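Local structure of Cg3027-pa (Drosophila melanogaster, 2VHH) at residues N8-L13 and R327-S332. The protein probably hydrolyses N-carbamoyl-beta-alanine and its 2-methyl homologue to beta-amino acids, ammonia and carbon dioxide, as a beta-alanine synthase of pyrimidine breakdown. Residues are numbered along the deposited sequence; the frame is centred on the assembly and turned at random.
Sequences NLNDCL and RTPSLS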
loop_
_atom_site.group_PDB
_atom_site.type_symbol
_atom_site.label_atom_id
_atom_site.label_comp_id
_atom_site.label_asym_id
_atom_site.label_seq_id
_atom_site.Cartn_x
_atom_site.Cartn_y
_atom_site.Cartn_z
ATOM N N ASN C 8 38.429 -33.300 23.501
ATOM C CA ASN C 8 38.524 -32.723 22.153
ATOM C C ASN C 8 37.975 -33.669 21.067
ATOM O O ASN C 8 38.507 -34.766 20.884
ATOM C CB ASN C 8 39.984 -32.344 21.868
ATOM C CG ASN C 8 40.150 -31.467 20.631
ATOM O OD1 ASN C 8 39.199 -31.191 19.886
ATOM N ND2 ASN C 8 41.381 -31.029 20.408
ATOM N N LEU C 9 36.925 -33.246 20.350
ATOM C CA LEU C 9 36.218 -34.140 19.409
ATOM C C LEU C 9 37.096 -34.620 18.250
ATOM O O LEU C 9 37.098 -35.804 17.913
ATOM C CB LEU C 9 34.924 -33.497 18.878
ATOM C CG LEU C 9 34.193 -34.199 17.719
ATOM C CD1 LEU C 9 33.407 -35.406 18.192
ATOM C CD2 LEU C 9 33.274 -33.246 16.983
ATOM N N ASN C 10 37.834 -33.693 17.649
ATOM C CA ASN C 10 38.727 -34.005 16.537
ATOM C C ASN C 10 39.793 -35.041 16.924
ATOM O O ASN C 10 40.047 -35.991 16.172
ATOM C CB ASN C 10 39.372 -32.713 16.012
ATOM C CG ASN C 10 40.194 -32.931 14.756
ATOM O OD1 ASN C 10 40.021 -33.917 14.046
ATOM N ND2 ASN C 10 41.099 -32.008 14.479
ATOM N N ASP C 11 40.389 -34.852 18.106
ATOM C CA ASP C 11 41.390 -35.768 18.660
ATOM C C ASP C 11 40.802 -37.150 18.929
ATOM O O ASP C 11 41.489 -38.169 18.800
ATOM C CB ASP C 11 41.964 -35.212 19.969
ATOM C CG ASP C 11 42.854 -33.985 19.763
ATOM O OD1 ASP C 11 43.284 -33.718 18.615
ATOM O OD2 ASP C 11 43.133 -33.285 20.765
ATOM N N CYS C 12 39.526 -37.166 19.301
ATOM C CA CYS C 12 38.806 -38.390 19.592
ATOM C C CYS C 12 38.531 -39.210 18.331
ATOM O O CYS C 12 38.648 -40.434 18.348
ATOM C CB CYS C 12 37.502 -38.061 20.316
ATOM S SG CYS C 12 36.520 -39.487 20.799
ATOM N N LEU C 13 38.175 -38.534 17.244
ATOM C CA LEU C 13 37.875 -39.202 15.984
ATOM C C LEU C 13 39.133 -39.737 15.304
ATOM O O LEU C 13 39.121 -40.822 14.718
ATOM C CB LEU C 13 37.148 -38.244 15.042
ATOM C CG LEU C 13 35.924 -37.526 15.604
ATOM C CD1 LEU C 13 35.532 -36.370 14.692
ATOM C CD2 LEU C 13 34.760 -38.492 15.827
ATOM N N ARG C 327 35.170 -25.480 8.197
ATOM C CA ARG C 327 35.374 -24.987 9.550
ATOM C C ARG C 327 36.568 -25.647 10.214
ATOM O O ARG C 327 36.953 -26.764 9.888
ATOM C CB ARG C 327 34.128 -25.204 10.420
ATOM C CG ARG C 327 33.685 -26.660 10.526
ATOM C CD ARG C 327 32.997 -26.960 11.845
ATOM N NE ARG C 327 33.952 -27.037 12.943
ATOM C CZ ARG C 327 33.625 -27.174 14.226
ATOM N NH1 ARG C 327 32.348 -27.245 14.592
ATOM N NH2 ARG C 327 34.583 -27.234 15.148
ATOM N N THR C 328 37.128 -24.927 11.169
ATOM C CA THR C 328 38.234 -25.354 11.992
ATOM C C THR C 328 37.802 -26.439 13.004
ATOM O O THR C 328 36.622 -26.541 13.333
ATOM C CB THR C 328 38.742 -24.090 12.679
ATOM O OG1 THR C 328 39.786 -23.525 11.884
ATOM C CG2 THR C 328 39.220 -24.340 14.078
ATOM N N PRO C 329 38.743 -27.281 13.473
ATOM C CA PRO C 329 38.448 -28.097 14.665
ATOM C C PRO C 329 38.299 -27.226 15.902
ATOM O O PRO C 329 38.968 -26.209 16.014
ATOM C CB PRO C 329 39.693 -28.972 14.827
ATOM C CG PRO C 329 40.419 -28.886 13.543
ATOM C CD PRO C 329 40.085 -27.560 12.936
ATOM N N SER C 330 37.443 -27.630 16.830
ATOM C CA SER C 330 37.236 -26.886 18.068
ATOM C C SER C 330 38.438 -26.909 18.986
ATOM O O SER C 330 39.191 -27.884 18.993
ATOM C CB SER C 330 36.048 -27.466 18.814
ATOM O OG SER C 330 34.839 -26.911 18.332
ATOM N N LEU C 331 38.614 -25.847 19.774
ATOM C CA LEU C 331 39.559 -25.885 20.889
ATOM C C LEU C 331 39.045 -26.834 21.976
ATOM O O LEU C 331 37.962 -27.412 21.851
ATOM C CB LEU C 331 39.797 -24.496 21.463
ATOM C CG LEU C 331 40.681 -23.517 20.693
ATOM C CD1 LEU C 331 40.806 -22.242 21.491
ATOM C CD2 LEU C 331 42.044 -24.090 20.419
ATOM N N SER C 332 39.827 -27.006 23.035
ATOM C CA SER C 332 39.470 -27.908 24.132
ATOM C C SER C 332 38.161 -27.502 24.829
ATOM O O SER C 332 37.722 -26.366 24.709
ATOM C CB SER C 332 40.659 -28.025 25.096
ATOM O OG SER C 332 40.265 -27.916 26.445
#
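N10 lies alongside the ring of P329, the two side chains running in the same direction. With CG anti to the backbone N (chi1 -174°), N10 carries its amide along the CB-CG side of the proline ring, and ND2 sits 3.3 Å from P329 CG, with P329 CB close behind. N10 CB backs this up at 3.9 Å from P329 CB. The amide touches the ring without bonding to it; its ND2 donates instead to D35 OD1, and D35 also touches P329, so the same neighbour borders both partners. Two residues earlier, N8 takes the N-cap position of helix 9-13, and its O accepts from C12 N. Its side chain is likewise extended, chi1 -167°, which brings OD1 to 3.4 Å from S330 O. Both are acceptors, so nothing bonds there, while ND2 turns to D11 OD2 in a weak bond of 2.9 Å. No hydrogen bond joins the two segments. The short N-terminal helix here lies against the αββα sandwich of the nitrilase-like (carbon-nitrogen hydrolase) fold: 327-332 belongs to the loop that leads from strand 308-315 of one sheet to strand 337-344 of the other, and Y58 of strand 54-59, outermost in its sheet within the chain, also packs against P329. The loop is braced from within by R327, whose NE and NH2 grip T328 O side-on, at 2.7 and 2.8 Å, with the oxygen close to the guanidinium plane. NH2 also reaches S330 OG at 3.2 Å, and that hydroxyl has a further partner in S317 O. On the helix, L9 packs against V25 of a neighbouring subunit.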